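Local coordinates for protein similar to yteR (Bacilus subtilis) (Clostridium acetobutylicum, PDB 4WU0) that probably hydrolyses unsaturated rhamnogalacturonan fragments released during pectin breakdown, at residues L7-I12 against K44-F49; K104-H109 against A136-K141; Q158-E163 against H220-A225. All blocks are in the same frame, centred on the assembly; numbering follows the deposited sequence.

Contact 1. Residues L7-I12 against K44-F49; sequences LMADSI and KKYLDF
In the (α/α)6-barrel fold of this glycoside hydrolase family, D10 of helix 4-14 and Y46 of helix 44-54 illustrate how a long aromatic side chain can join two well-separated helices. The short helical segments approach no closer than 11.7 Å between axes and run at 47° to one another, with A9 opposite Y46. Y46 OH spans the gap and donates to D10 OD1 at 2.7 Å, arriving on the syn side of that oxygen and 22° out of the carboxylate plane. The same oxygen lies at the edge of the Y46 ring, near its plane. A9 supplies the apolar part, its CB meeting the ring obliquely 4.0 Å from Y46 CE1. On one face of the ring, K45 CG sits 3.9 Å above the plane of Y46 and over its centre, and the extended remainder of the lysine carries the amine alongside the carboxylate. K45 NZ stops 4.2 Å from D10 OD1, beyond salt-bridge range. A water completes the link, accepting from K45 NZ at 2.6 Å and donating to D10 OD2 at 2.7 Å. V37 and T41 of helix 25-41 also pack on Y46. Each carboxylate oxygen of D10 thus has its own donor, phenol for one and water for the other, which restrains the group's rotation, and the nearby ammonium would be expected to stabilise the negative charge.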
ATOM      1  N   LEU A   7     -14.124  12.255  -9.628  1.00 14.94           N
ATOM      2  CA  LEU A   7     -13.497  12.801 -10.811  1.00 15.22           C
ATOM      3  C   LEU A   7     -12.345  11.901 -11.259  1.00 14.57           C
ATOM      4  O   LEU A   7     -12.179  11.635 -12.438  1.00 15.31           O
ATOM      5  CB  LEU A   7     -13.005  14.236 -10.562  1.00 15.81           C
ATOM      6  CG  LEU A   7     -12.345  14.942 -11.749  1.00 16.99           C
ATOM      7  CD1 LEU A   7     -13.247  14.994 -12.976  1.00 18.91           C
ATOM      8  CD2 LEU A   7     -11.878  16.348 -11.365  1.00 21.11           C
ATOM      9  N   MET A   8     -11.527  11.444 -10.321  1.00 13.98           N
ATOM     10  CA  MET A   8     -10.447  10.544 -10.680  1.00 15.12           C
ATOM     11  C   MET A   8     -10.942   9.185 -11.154  1.00 14.33           C
ATOM     12  O   MET A   8     -10.397   8.619 -12.101  1.00 16.00           O
ATOM     13  CB  MET A   8      -9.490  10.358  -9.516  1.00 15.67           C
ATOM     14  CG  MET A   8      -8.313   9.486  -9.872  1.00 16.30           C
ATOM     15  SD  MET A   8      -7.407  10.117 -11.303  1.00 25.05           S
ATOM     16  CE  MET A   8      -6.314  11.141 -10.391  1.00 19.76           C
ATOM     17  N   ALA A   9     -11.942   8.631 -10.471  1.00 14.43           N
ATOM     18  CA  ALA A   9     -12.526   7.363 -10.899  1.00 14.81           C
ATOM     19  C   ALA A   9     -13.026   7.470 -12.339  1.00 13.71           C
ATOM     20  O   ALA A   9     -12.762   6.603 -13.167  1.00 16.09           O
ATOM     21  CB  ALA A   9     -13.674   6.950  -9.962  1.00 14.97           C
ATOM     22  N   ASP A  10     -13.731   8.559 -12.633  1.00 15.55           N
ATOM     23  CA  ASP A  10     -14.256   8.766 -13.975  1.00 15.50           C
ATOM     24  C   ASP A  10     -13.103   8.922 -14.977  1.00 17.90           C
ATOM     25  O   ASP A  10     -13.200   8.469 -16.111  1.00 16.80           O
ATOM     26  CB  ASP A  10     -15.176   9.991 -14.021  1.00 16.84           C
ATOM     27  CG  ASP A  10     -16.511   9.733 -13.359  1.00 20.60           C
ATOM     28  OD1 ASP A  10     -16.855   8.533 -13.201  1.00 19.90           O
ATOM     29  OD2 ASP A  10     -17.212  10.721 -12.992  1.00 20.05           O
ATOM     30  N   SER A  11     -12.012   9.546 -14.549  1.00 15.53           N
ATOM     31  CA  SER A  11     -10.843   9.699 -15.414  1.00 15.62           C
ATOM     32  C   SER A  11     -10.185   8.360 -15.727  1.00 17.22           C
ATOM     33  O   SER A  11      -9.803   8.091 -16.865  1.00 17.20           O
ATOM     34  CB  SER A  11      -9.811  10.637 -14.773  1.00 16.93           C
ATOM     35  OG  SER A  11     -10.348  11.924 -14.585  1.00 17.85           O
ATOM     36  N   ILE A  12     -10.044   7.523 -14.708  1.00 14.31           N
ATOM     37  CA  ILE A  12      -9.423   6.211 -14.876  1.00 16.32           C
ATOM     38  C   ILE A  12     -10.224   5.376 -15.871  1.00 17.79           C
ATOM     39  O   ILE A  12      -9.664   4.724 -16.757  1.00 16.64           O
ATOM     40  CB  ILE A  12      -9.323   5.496 -13.525  1.00 14.12           C
ATOM     41  CG1 ILE A  12      -8.324   6.216 -12.604  1.00 14.42           C
ATOM     42  CG2 ILE A  12      -8.925   4.022 -13.692  1.00 15.48           C
ATOM     43  CD1 ILE A  12      -8.467   5.812 -11.158  1.00 15.52           C
ATOM     44  N   LYS A  44     -24.038   2.145  -9.821  1.00 26.47           N
ATOM     45  CA  LYS A  44     -23.637   0.796 -10.232  1.00 25.94           C
ATOM     46  C   LYS A  44     -22.545   0.788 -11.299  1.00 22.97           C
ATOM     47  O   LYS A  44     -21.840  -0.206 -11.458  1.00 25.91           O
ATOM     48  CB  LYS A  44     -24.858  -0.004 -10.713  1.00 31.01           C
ATOM     49  CG  LYS A  44     -24.553  -1.463 -11.053  1.00 46.22           C
ATOM     50  CD  LYS A  44     -25.809  -2.263 -11.445  1.00 52.98           C
ATOM     51  CE  LYS A  44     -25.451  -3.668 -11.959  1.00 49.30           C
ATOM     52  NZ  LYS A  44     -24.563  -4.444 -11.021  1.00 48.03           N
ATOM     53  N   LYS A  45     -22.358   1.886 -12.021  1.00 20.46           N
ATOM     54  CA  LYS A  45     -21.314   1.880 -13.040  1.00 25.50           C
ATOM     55  C   LYS A  45     -19.921   1.634 -12.436  1.00 23.43           C
ATOM     56  O   LYS A  45     -19.050   1.058 -13.092  1.00 21.14           O
ATOM     57  CB  LYS A  45     -21.335   3.150 -13.883  1.00 31.15           C
ATOM     58  CG  LYS A  45     -20.575   4.304 -13.326  1.00 30.02           C
ATOM     59  CD  LYS A  45     -20.617   5.484 -14.292  1.00 41.75           C
ATOM     60  CE  LYS A  45     -20.378   6.801 -13.576  1.00 38.13           C
ATOM     61  NZ  LYS A  45     -20.896   7.975 -14.357  1.00 46.67           N
ATOM     62  N   TYR A  46     -19.711   2.047 -11.190  1.00 17.71           N
ATOM     63  CA  TYR A  46     -18.405   1.818 -10.547  1.00 16.75           C
ATOM     64  C   TYR A  46     -18.244   0.348 -10.163  1.00 20.20           C
ATOM     65  O   TYR A  46     -17.183  -0.250 -10.390  1.00 18.11           O
ATOM     66  CB  TYR A  46     -18.186   2.756  -9.363  1.00 15.84           C
ATOM     67  CG  TYR A  46     -18.252   4.184  -9.817  1.00 16.38           C
ATOM     68  CD1 TYR A  46     -17.305   4.695 -10.682  1.00 16.13           C
ATOM     69  CD2 TYR A  46     -19.316   4.988  -9.456  1.00 17.47           C
ATOM     70  CE1 TYR A  46     -17.386   5.988 -11.143  1.00 18.43           C
ATOM     71  CE2 TYR A  46     -19.415   6.277  -9.905  1.00 18.08           C
ATOM     72  CZ  TYR A  46     -18.450   6.779 -10.762  1.00 20.94           C
ATOM     73  OH  TYR A  46     -18.569   8.072 -11.223  1.00 21.47           O
ATOM     74  N   LEU A  47     -19.302  -0.244  -9.618  1.00 18.49           N
ATOM     75  CA  LEU A  47     -19.276  -1.670  -9.285  1.00 16.90           C
ATOM     76  C   LEU A  47     -19.091  -2.487 -10.553  1.00 16.86           C
ATOM     77  O   LEU A  47     -18.282  -3.418 -10.602  1.00 18.71           O
ATOM     78  CB  LEU A  47     -20.556  -2.090  -8.561  1.00 19.96           C
ATOM     79  CG  LEU A  47     -20.679  -3.583  -8.253  1.00 22.81           C
ATOM     80  CD1 LEU A  47     -19.507  -4.024  -7.391  1.00 22.27           C
ATOM     81  CD2 LEU A  47     -22.019  -3.904  -7.575  1.00 23.20           C
ATOM     82  N   ASP A  48     -19.810  -2.118 -11.602  1.00 17.83           N
ATOM     83  CA  ASP A  48     -19.699  -2.846 -12.861  1.00 20.46           C
ATOM     84  C   ASP A  48     -18.285  -2.799 -13.432  1.00 19.48           C
ATOM     85  O   ASP A  48     -17.804  -3.796 -13.957  1.00 19.73           O
ATOM     86  CB  ASP A  48     -20.697  -2.310 -13.887  1.00 21.37           C
ATOM     87  CG  ASP A  48     -22.128  -2.661 -13.546  1.00 29.96           C
ATOM     88  OD1 ASP A  48     -22.344  -3.638 -12.797  1.00 30.85           O
ATOM     89  OD2 ASP A  48     -23.036  -1.960 -14.042  1.00 40.06           O
ATOM     90  N   PHE A  49     -17.613  -1.654 -13.306  1.00 16.93           N
ATOM     91  CA  PHE A  49     -16.229  -1.527 -13.734  1.00 16.63           C
ATOM     92  C   PHE A  49     -15.313  -2.459 -12.962  1.00 15.10           C
ATOM     93  O   PHE A  49     -14.427  -3.084 -13.527  1.00 16.56           O
ATOM     94  CB  PHE A  49     -15.728  -0.089 -13.580  1.00 17.00           C
ATOM     95  CG  PHE A  49     -14.319   0.111 -14.053  1.00 15.82           C
ATOM     96  CD1 PHE A  49     -14.036   0.147 -15.402  1.00 19.02           C
ATOM     97  CD2 PHE A  49     -13.284   0.252 -13.146  1.00 17.58           C
ATOM     98  CE1 PHE A  49     -12.745   0.332 -15.851  1.00 17.68           C
ATOM     99  CE2 PHE A  49     -11.978   0.455 -13.590  1.00 16.84           C
ATOM    100  CZ  PHE A  49     -11.721   0.475 -14.957  1.00 18.65           C
TER
HETATM  101  O   HOH W   1     -19.743  10.262 -13.775  1.00 39.11           O

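Contact 2. Residues K104-H109 against A136-K141; sequences KQIDNH and ATFYAK
I106 of helix 93-108 and Y139 of helix 129-146 meet as a CH-pi contact, a small example of the apolar packing between helices that builds an (α/α)6 barrel. The isoleucine approaches over one face of the tyrosine ring and touches it with both of its branches. Its CD1 comes nearest, 3.7 Å from Y139 CG and 4.0 Å from the ring centroid, 26° off the normal. The second methyl, I106 CG2, lies on the same face but toward the hydroxyl end, 3.8 Å from Y139 CE2. The aliphatic side chain therefore follows the ring along its length. Such a fit depends on I106 CG1 and CG2 diverging from CB, with CG1 anti to the carbonyl carbon (chi1 -70°) and the chain extended beyond it, which carries CD1 to the CG end of the ring. The same CD1 also brushes F138, 4.2 Å from its CE2 and oblique to that ring, and so serves two consecutive aromatic residues. All three side chains are buried. The polar end of Y139 is satisfied beyond the contact by a hydrogen bond from OH to E151, while D154 and I155 of helix 152-166 also touch this tyrosine. On segment 104-109, where the helix is weakly bonded and runs out, a side-chain bond links Q105 to H109. The imidazole has two partners, since H109 NE2 bonds to W118 O and, close to the plane of the ring, Q105 NE2 donates to H109 ND1 at 3.2 Å with a nearly straight N-H...N angle of 168°.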
ATOM      1  N   LYS A 104      -4.728 -20.281   0.799  1.00 15.88           N
ATOM      2  CA  LYS A 104      -3.872 -21.466   0.835  1.00 16.76           C
ATOM      3  C   LYS A 104      -2.377 -21.098   0.733  1.00 16.32           C
ATOM      4  O   LYS A 104      -1.536 -21.805   1.252  1.00 17.17           O
ATOM      5  CB  LYS A 104      -4.290 -22.464  -0.255  1.00 18.26           C
ATOM      6  CG  LYS A 104      -3.454 -23.727  -0.344  1.00 28.32           C
ATOM      7  CD  LYS A 104      -3.443 -24.462   0.969  1.00 39.67           C
ATOM      8  CE  LYS A 104      -2.742 -25.812   0.883  1.00 47.30           C
ATOM      9  NZ  LYS A 104      -2.404 -26.313   2.239  1.00 46.07           N
ATOM     10  N   GLN A 105      -2.044 -19.990   0.087  1.00 16.12           N
ATOM     11  CA  GLN A 105      -0.644 -19.564   0.020  1.00 15.18           C
ATOM     12  C   GLN A 105      -0.062 -19.305   1.413  1.00 15.06           C
ATOM     13  O   GLN A 105       1.094 -19.592   1.685  1.00 16.69           O
ATOM     14  CB  GLN A 105      -0.509 -18.299  -0.826  1.00 17.20           C
ATOM     15  CG  GLN A 105       0.937 -17.907  -1.069  1.00 17.97           C
ATOM     16  CD  GLN A 105       1.086 -16.724  -2.010  1.00 16.10           C
ATOM     17  OE1 GLN A 105       0.383 -16.607  -3.013  1.00 17.66           O
ATOM     18  NE2 GLN A 105       2.033 -15.844  -1.686  1.00 13.41           N
ATOM     19  N   ILE A 106      -0.890 -18.759   2.295  1.00 14.74           N
ATOM     20  CA  ILE A 106      -0.458 -18.419   3.638  1.00 16.39           C
ATOM     21  C   ILE A 106      -0.064 -19.648   4.439  1.00 15.85           C
ATOM     22  O   ILE A 106       0.787 -19.565   5.325  1.00 19.40           O
ATOM     23  CB  ILE A 106      -1.534 -17.547   4.333  1.00 15.56           C
ATOM     24  CG1 ILE A 106      -1.545 -16.185   3.662  1.00 18.03           C
ATOM     25  CG2 ILE A 106      -1.254 -17.385   5.819  1.00 19.60           C
ATOM     26  CD1 ILE A 106      -2.753 -15.302   4.008  1.00 19.76           C
ATOM     27  N   ASP A 107      -0.650 -20.796   4.113  1.00 18.70           N
ATOM     28  CA  ASP A 107      -0.338 -22.039   4.816  1.00 20.88           C
ATOM     29  C   ASP A 107       1.156 -22.348   4.879  1.00 20.48           C
ATOM     30  O   ASP A 107       1.671 -22.720   5.938  1.00 24.51           O
ATOM     31  CB  ASP A 107      -1.047 -23.228   4.163  1.00 21.06           C
ATOM     32  CG  ASP A 107      -2.546 -23.195   4.349  1.00 31.67           C
ATOM     33  OD1 ASP A 107      -3.046 -22.308   5.050  1.00 36.60           O
ATOM     34  OD2 ASP A 107      -3.229 -24.096   3.823  1.00 36.66           O
ATOM     35  N   ASN A 108       1.849 -22.203   3.749  1.00 21.40           N
ATOM     36  CA  ASN A 108       3.243 -22.615   3.669  1.00 19.78           C
ATOM     37  C   ASN A 108       4.168 -21.525   3.149  1.00 17.83           C
ATOM     38  O   ASN A 108       5.332 -21.792   2.875  1.00 21.15           O
ATOM     39  CB  ASN A 108       3.371 -23.845   2.765  1.00 21.08           C
ATOM     40  CG  ASN A 108       2.613 -25.048   3.305  1.00 34.63           C
ATOM     41  OD1 ASN A 108       2.853 -25.485   4.424  1.00 32.10           O
ATOM     42  ND2 ASN A 108       1.673 -25.558   2.520  1.00 39.67           N
ATOM     43  N   HIS A 109       3.668 -20.298   3.018  1.00 16.71           N
ATOM     44  CA  HIS A 109       4.518 -19.207   2.566  1.00 16.64           C
ATOM     45  C   HIS A 109       5.712 -19.101   3.510  1.00 18.40           C
ATOM     46  O   HIS A 109       5.534 -19.141   4.725  1.00 17.33           O
ATOM     47  CB  HIS A 109       3.741 -17.890   2.562  1.00 15.65           C
ATOM     48  CG  HIS A 109       4.465 -16.760   1.904  1.00 17.41           C
ATOM     49  ND1 HIS A 109       4.115 -16.277   0.665  1.00 18.15           N
ATOM     50  CD2 HIS A 109       5.518 -16.013   2.313  1.00 16.36           C
ATOM     51  CE1 HIS A 109       4.927 -15.290   0.328  1.00 17.90           C
ATOM     52  NE2 HIS A 109       5.786 -15.106   1.318  1.00 15.86           N
ATOM     53  N   ALA A 136       0.235  -9.329   5.101  1.00 14.07           N
ATOM     54  CA  ALA A 136      -0.334  -9.250   6.440  1.00 16.82           C
ATOM     55  C   ALA A 136      -1.668  -8.520   6.468  1.00 14.66           C
ATOM     56  O   ALA A 136      -2.597  -8.959   7.148  1.00 13.54           O
ATOM     57  CB  ALA A 136       0.641  -8.585   7.377  1.00 13.57           C
ATOM     58  N   THR A 137      -1.780  -7.414   5.730  1.00 13.03           N
ATOM     59  CA  THR A 137      -3.021  -6.642   5.711  1.00 12.85           C
ATOM     60  C   THR A 137      -4.170  -7.385   5.009  1.00 11.99           C
ATOM     61  O   THR A 137      -5.320  -7.318   5.449  1.00 13.23           O
ATOM     62  CB  THR A 137      -2.808  -5.221   5.104  1.00 12.22           C
ATOM     63  OG1 THR A 137      -1.791  -4.551   5.855  1.00 12.55           O
ATOM     64  CG2 THR A 137      -4.058  -4.376   5.127  1.00 12.98           C
ATOM     65  N   PHE A 138      -3.882  -8.054   3.905  1.00 11.97           N
ATOM     66  CA  PHE A 138      -4.892  -8.881   3.274  1.00 12.90           C
ATOM     67  C   PHE A 138      -5.327  -9.982   4.238  1.00 12.89           C
ATOM     68  O   PHE A 138      -6.525 -10.261   4.389  1.00 12.83           O
ATOM     69  CB  PHE A 138      -4.374  -9.542   2.004  1.00 14.60           C
ATOM     70  CG  PHE A 138      -5.155 -10.776   1.621  1.00 12.75           C
ATOM     71  CD1 PHE A 138      -6.457 -10.668   1.172  1.00 13.02           C
ATOM     72  CD2 PHE A 138      -4.614 -12.046   1.759  1.00 15.47           C
ATOM     73  CE1 PHE A 138      -7.202 -11.820   0.836  1.00 14.42           C
ATOM     74  CE2 PHE A 138      -5.346 -13.180   1.418  1.00 15.74           C
ATOM     75  CZ  PHE A 138      -6.639 -13.058   0.951  1.00 14.96           C
ATOM     76  N   TYR A 139      -4.344 -10.605   4.887  1.00 12.58           N
ATOM     77  CA  TYR A 139      -4.615 -11.699   5.812  1.00 12.95           C
ATOM     78  C   TYR A 139      -5.547 -11.199   6.928  1.00 13.13           C
ATOM     79  O   TYR A 139      -6.500 -11.867   7.297  1.00 13.48           O
ATOM     80  CB  TYR A 139      -3.281 -12.258   6.353  1.00 13.77           C
ATOM     81  CG  TYR A 139      -3.350 -13.517   7.171  1.00 13.55           C
ATOM     82  CD1 TYR A 139      -4.487 -14.316   7.190  1.00 13.95           C
ATOM     83  CD2 TYR A 139      -2.244 -13.937   7.899  1.00 15.08           C
ATOM     84  CE1 TYR A 139      -4.526 -15.455   7.946  1.00 14.59           C
ATOM     85  CE2 TYR A 139      -2.281 -15.075   8.651  1.00 15.70           C
ATOM     86  CZ  TYR A 139      -3.418 -15.831   8.673  1.00 14.75           C
ATOM     87  OH  TYR A 139      -3.442 -16.979   9.444  1.00 18.39           O
ATOM     88  N   ALA A 140      -5.313  -9.989   7.428  1.00 12.87           N
ATOM     89  CA  ALA A 140      -6.196  -9.420   8.444  1.00 13.13           C
ATOM     90  C   ALA A 140      -7.627  -9.251   7.950  1.00 14.10           C
ATOM     91  O   ALA A 140      -8.582  -9.576   8.654  1.00 14.06           O
ATOM     92  CB  ALA A 140      -5.644  -8.074   8.941  1.00 15.52           C
ATOM     93  N   LYS A 141      -7.787  -8.715   6.741  1.00 13.69           N
ATOM     94  CA  LYS A 141      -9.122  -8.564   6.174  1.00 14.25           C
ATOM     95  C   LYS A 141      -9.781  -9.923   5.969  1.00 13.71           C
ATOM     96  O   LYS A 141     -10.975 -10.073   6.186  1.00 14.86           O
ATOM     97  CB  LYS A 141      -9.064  -7.748   4.884  1.00 14.21           C
ATOM     98  CG  LYS A 141      -8.602  -6.304   5.153  1.00 22.46           C
ATOM     99  CD  LYS A 141      -8.418  -5.504   3.895  1.00 36.20           C
ATOM    100  CE  LYS A 141      -8.202  -4.022   4.226  1.00 34.21           C
ATOM    101  NZ  LYS A 141      -9.426  -3.384   4.809  1.00 38.28           N
TER

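Contact 3. Residues Q158-E163 against H220-A225; sequences QFIITE and HKDRNA
I160 and D222 bring a methyl group against a carboxylate where helix 152-166 passes the start of helix 223-240. I160 CD1 stands 3.8 Å from D222 CG and almost evenly, at about 4.0 Å, from D222 OD1 and OD2, so the methyl lies above the carboxylate plane, over its central carbon. The two side chains cross at roughly a right angle. The isoleucine reaches this far because its chain is extended past CG1 (chi2 165°), which also sets CD1 4.2 Å from A225 CB, one turn further along. No hydrogen bond joins the two segments; the touch is van der Waals, at a partly exposed site.

Second-shell bonds hold the carboxylate in this position. D222 OD2 is hydrogen-bonded to T156 OG1, a residue one turn before I160 on the same helix, so the aspartate is tied to the very helix whose isoleucine rests on it. Its backbone is fixed as well: D222 N donates to H220 ND1 at 3.1 Å in a capping bond with an N-H...N angle of 163°, although the donor is tilted 34° from the imidazole plane. H220 itself is positioned through NE2, which pairs with D153 OD1. Further along helix 223-240, L226 packs on both F159 and I160. The start of that helix is thus docked on its neighbour by polar ties, D222 to T156 and H220 to D153, and by apolar packing of I160. The motif is a type I turn from H220 to R223, closed by R223 N to H220 O at 3.1 Å, leading into a helix start capped by the histidine side chain, within the (α/α)6 barrel expected for this family.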
ATOM      1  N   GLN A 158       3.804  -9.768  12.999  1.00 15.24           N
ATOM      2  CA  GLN A 158       4.569  -9.397  11.809  1.00 17.77           C
ATOM      3  C   GLN A 158       4.808  -7.894  11.726  1.00 15.17           C
ATOM      4  O   GLN A 158       5.902  -7.454  11.381  1.00 15.50           O
ATOM      5  CB  GLN A 158       3.893  -9.907  10.550  1.00 20.86           C
ATOM      6  CG  GLN A 158       3.816 -11.430  10.571  1.00 21.20           C
ATOM      7  CD  GLN A 158       3.743 -12.034   9.210  1.00 23.58           C
ATOM      8  OE1 GLN A 158       4.471 -11.630   8.294  1.00 20.26           O
ATOM      9  NE2 GLN A 158       2.855 -13.017   9.057  1.00 23.74           N
ATOM     10  N   PHE A 159       3.805  -7.096  12.070  1.00 14.13           N
ATOM     11  CA  PHE A 159       4.000  -5.652  12.131  1.00 14.48           C
ATOM     12  C   PHE A 159       5.017  -5.240  13.173  1.00 14.39           C
ATOM     13  O   PHE A 159       5.824  -4.343  12.932  1.00 14.98           O
ATOM     14  CB  PHE A 159       2.681  -4.928  12.427  1.00 13.36           C
ATOM     15  CG  PHE A 159       1.806  -4.786  11.223  1.00 13.02           C
ATOM     16  CD1 PHE A 159       1.960  -3.714  10.381  1.00 13.01           C
ATOM     17  CD2 PHE A 159       0.867  -5.754  10.908  1.00 13.60           C
ATOM     18  CE1 PHE A 159       1.177  -3.575   9.253  1.00 13.13           C
ATOM     19  CE2 PHE A 159       0.075  -5.633   9.780  1.00 12.38           C
ATOM     20  CZ  PHE A 159       0.227  -4.542   8.950  1.00 14.48           C
ATOM     21  N   ILE A 160       4.957  -5.877  14.343  1.00 14.57           N
ATOM     22  CA  ILE A 160       5.833  -5.518  15.451  1.00 15.48           C
ATOM     23  C   ILE A 160       7.296  -5.865  15.158  1.00 15.43           C
ATOM     24  O   ILE A 160       8.189  -5.085  15.437  1.00 15.84           O
ATOM     25  CB  ILE A 160       5.345  -6.191  16.739  1.00 16.62           C
ATOM     26  CG1 ILE A 160       4.047  -5.523  17.189  1.00 16.47           C
ATOM     27  CG2 ILE A 160       6.383  -6.109  17.849  1.00 22.22           C
ATOM     28  CD1 ILE A 160       3.245  -6.297  18.233  1.00 17.59           C
ATOM     29  N   ILE A 161       7.520  -7.040  14.602  1.00 16.64           N
ATOM     30  CA  ILE A 161       8.871  -7.475  14.259  1.00 15.66           C
ATOM     31  C   ILE A 161       9.420  -6.613  13.120  1.00 16.12           C
ATOM     32  O   ILE A 161      10.604  -6.296  13.093  1.00 17.17           O
ATOM     33  CB  ILE A 161       8.885  -8.959  13.870  1.00 17.18           C
ATOM     34  CG1 ILE A 161       8.530  -9.836  15.067  1.00 19.62           C
ATOM     35  CG2 ILE A 161      10.248  -9.377  13.292  1.00 18.24           C
ATOM     36  CD1 ILE A 161       9.457  -9.716  16.243  1.00 19.95           C
ATOM     37  N   THR A 162       8.564  -6.258  12.171  1.00 14.91           N
ATOM     38  CA  THR A 162       9.013  -5.416  11.074  1.00 13.96           C
ATOM     39  C   THR A 162       9.492  -4.069  11.607  1.00 16.73           C
ATOM     40  O   THR A 162      10.542  -3.577  11.221  1.00 15.46           O
ATOM     41  CB  THR A 162       7.912  -5.254  10.021  1.00 14.39           C
ATOM     42  OG1 THR A 162       7.649  -6.537   9.446  1.00 16.66           O
ATOM     43  CG2 THR A 162       8.312  -4.278   8.930  1.00 15.33           C
ATOM     44  N   GLU A 163       8.739  -3.459  12.509  1.00 15.18           N
ATOM     45  CA  GLU A 163       9.189  -2.202  13.060  1.00 15.33           C
ATOM     46  C   GLU A 163      10.494  -2.376  13.854  1.00 19.25           C
ATOM     47  O   GLU A 163      11.390  -1.542  13.750  1.00 18.16           O
ATOM     48  CB  GLU A 163       8.105  -1.580  13.939  1.00 15.86           C
ATOM     49  CG  GLU A 163       8.429  -0.184  14.407  1.00 21.33           C
ATOM     50  CD  GLU A 163       8.925  -0.105  15.845  1.00 35.42           C
ATOM     51  OE1 GLU A 163       9.303  -1.143  16.437  1.00 35.16           O
ATOM     52  OE2 GLU A 163       8.948   1.020  16.383  1.00 42.92           O
ATOM     53  N   HIS A 220      -7.826  -6.484  21.288  1.00 19.30           N
ATOM     54  CA  HIS A 220      -6.682  -7.291  20.900  1.00 19.66           C
ATOM     55  C   HIS A 220      -5.426  -6.852  21.649  1.00 18.11           C
ATOM     56  O   HIS A 220      -5.167  -5.666  21.787  1.00 18.80           O
ATOM     57  CB  HIS A 220      -6.443  -7.274  19.399  1.00 16.96           C
ATOM     58  CG  HIS A 220      -5.470  -8.317  18.960  1.00 17.45           C
ATOM     59  ND1 HIS A 220      -4.114  -8.096  18.932  1.00 19.20           N
ATOM     60  CD2 HIS A 220      -5.649  -9.615  18.617  1.00 21.46           C
ATOM     61  CE1 HIS A 220      -3.496  -9.207  18.573  1.00 19.64           C
ATOM     62  NE2 HIS A 220      -4.406 -10.148  18.389  1.00 19.67           N
ATOM     63  N   LYS A 221      -4.641  -7.819  22.119  1.00 18.69           N
ATOM     64  CA  LYS A 221      -3.500  -7.519  22.977  1.00 20.41           C
ATOM     65  C   LYS A 221      -2.439  -6.624  22.317  1.00 20.57           C
ATOM     66  O   LYS A 221      -1.701  -5.926  23.025  1.00 22.47           O
ATOM     67  CB  LYS A 221      -2.836  -8.810  23.460  1.00 20.89           C
ATOM     68  CG  LYS A 221      -2.243  -9.626  22.336  1.00 25.62           C
ATOM     69  CD  LYS A 221      -1.701 -10.930  22.863  1.00 28.20           C
ATOM     70  CE  LYS A 221      -1.115 -11.760  21.759  1.00 26.04           C
ATOM     71  NZ  LYS A 221      -0.464 -12.946  22.347  1.00 28.93           N
ATOM     72  N   ASP A 222      -2.359  -6.653  20.987  1.00 17.63           N
ATOM     73  CA  ASP A 222      -1.341  -5.867  20.256  1.00 17.05           C
ATOM     74  C   ASP A 222      -1.907  -4.624  19.576  1.00 17.70           C
ATOM     75  O   ASP A 222      -1.182  -3.926  18.879  1.00 17.88           O
ATOM     76  CB  ASP A 222      -0.616  -6.712  19.194  1.00 16.90           C
ATOM     77  CG  ASP A 222       0.168  -7.856  19.795  1.00 21.01           C
ATOM     78  OD1 ASP A 222       0.668  -7.725  20.935  1.00 22.42           O
ATOM     79  OD2 ASP A 222       0.288  -8.899  19.127  1.00 23.58           O
ATOM     80  N   ARG A 223      -3.192  -4.340  19.779  1.00 16.98           N
ATOM     81  CA  ARG A 223      -3.814  -3.193  19.125  1.00 15.95           C
ATOM     82  C   ARG A 223      -3.157  -1.863  19.504  1.00 16.71           C
ATOM     83  O   ARG A 223      -2.841  -1.065  18.624  1.00 16.44           O
ATOM     84  CB  ARG A 223      -5.302  -3.168  19.425  1.00 18.99           C
ATOM     85  CG  ARG A 223      -6.093  -2.167  18.602  1.00 16.15           C
ATOM     86  CD  ARG A 223      -7.582  -2.359  18.852  1.00 18.04           C
ATOM     87  NE  ARG A 223      -8.390  -1.376  18.132  1.00 19.17           N
ATOM     88  CZ  ARG A 223      -8.708  -0.176  18.621  1.00 22.26           C
ATOM     89  NH1 ARG A 223      -8.294   0.197  19.828  1.00 23.68           N
ATOM     90  NH2 ARG A 223      -9.450   0.653  17.905  1.00 21.43           N
ATOM     91  N   ASN A 224      -2.929  -1.636  20.789  1.00 18.41           N
ATOM     92  CA  ASN A 224      -2.239  -0.423  21.218  1.00 17.84           C
ATOM     93  C   ASN A 224      -0.826  -0.317  20.681  1.00 19.21           C
ATOM     94  O   ASN A 224      -0.377   0.768  20.325  1.00 18.46           O
ATOM     95  CB  ASN A 224      -2.224  -0.306  22.739  1.00 19.19           C
ATOM     96  CG  ASN A 224      -3.568   0.029  23.296  1.00 23.12           C
ATOM     97  OD1 ASN A 224      -4.480   0.387  22.555  1.00 27.88           O
ATOM     98  ND2 ASN A 224      -3.708  -0.071  24.615  1.00 32.06           N
ATOM     99  N   ALA A 225      -0.110  -1.430  20.627  1.00 17.68           N
ATOM    100  CA  ALA A 225       1.231  -1.418  20.063  1.00 18.41           C
ATOM    101  C   ALA A 225       1.236  -0.939  18.610  1.00 18.19           C
ATOM    102  O   ALA A 225       2.084  -0.137  18.214  1.00 15.47           O
ATOM    103  CB  ALA A 225       1.868  -2.801  20.176  1.00 20.57           C
TER

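How the contacts relate
The three contacts follow one another along the chain, each closing before the next opens, and all join helices of one (α/α)6 domain. Contact 1, near the N-terminus, stands apart: its centre is about 29 Å from that of contact 2 and about 35 Å from that of contact 3, with the latter on the opposite side of the chain's centre. Contacts 2 and 3 are neighbours, with centres about 16 Å apart, and they touch where A136 and T137 of helix 129-146 pack on F159 of helix 152-166. Those two helices follow each other in the chain, and through them contacts 2 and 3 are joined by direct packing, whereas contact 1 lies in a separate part of the fold.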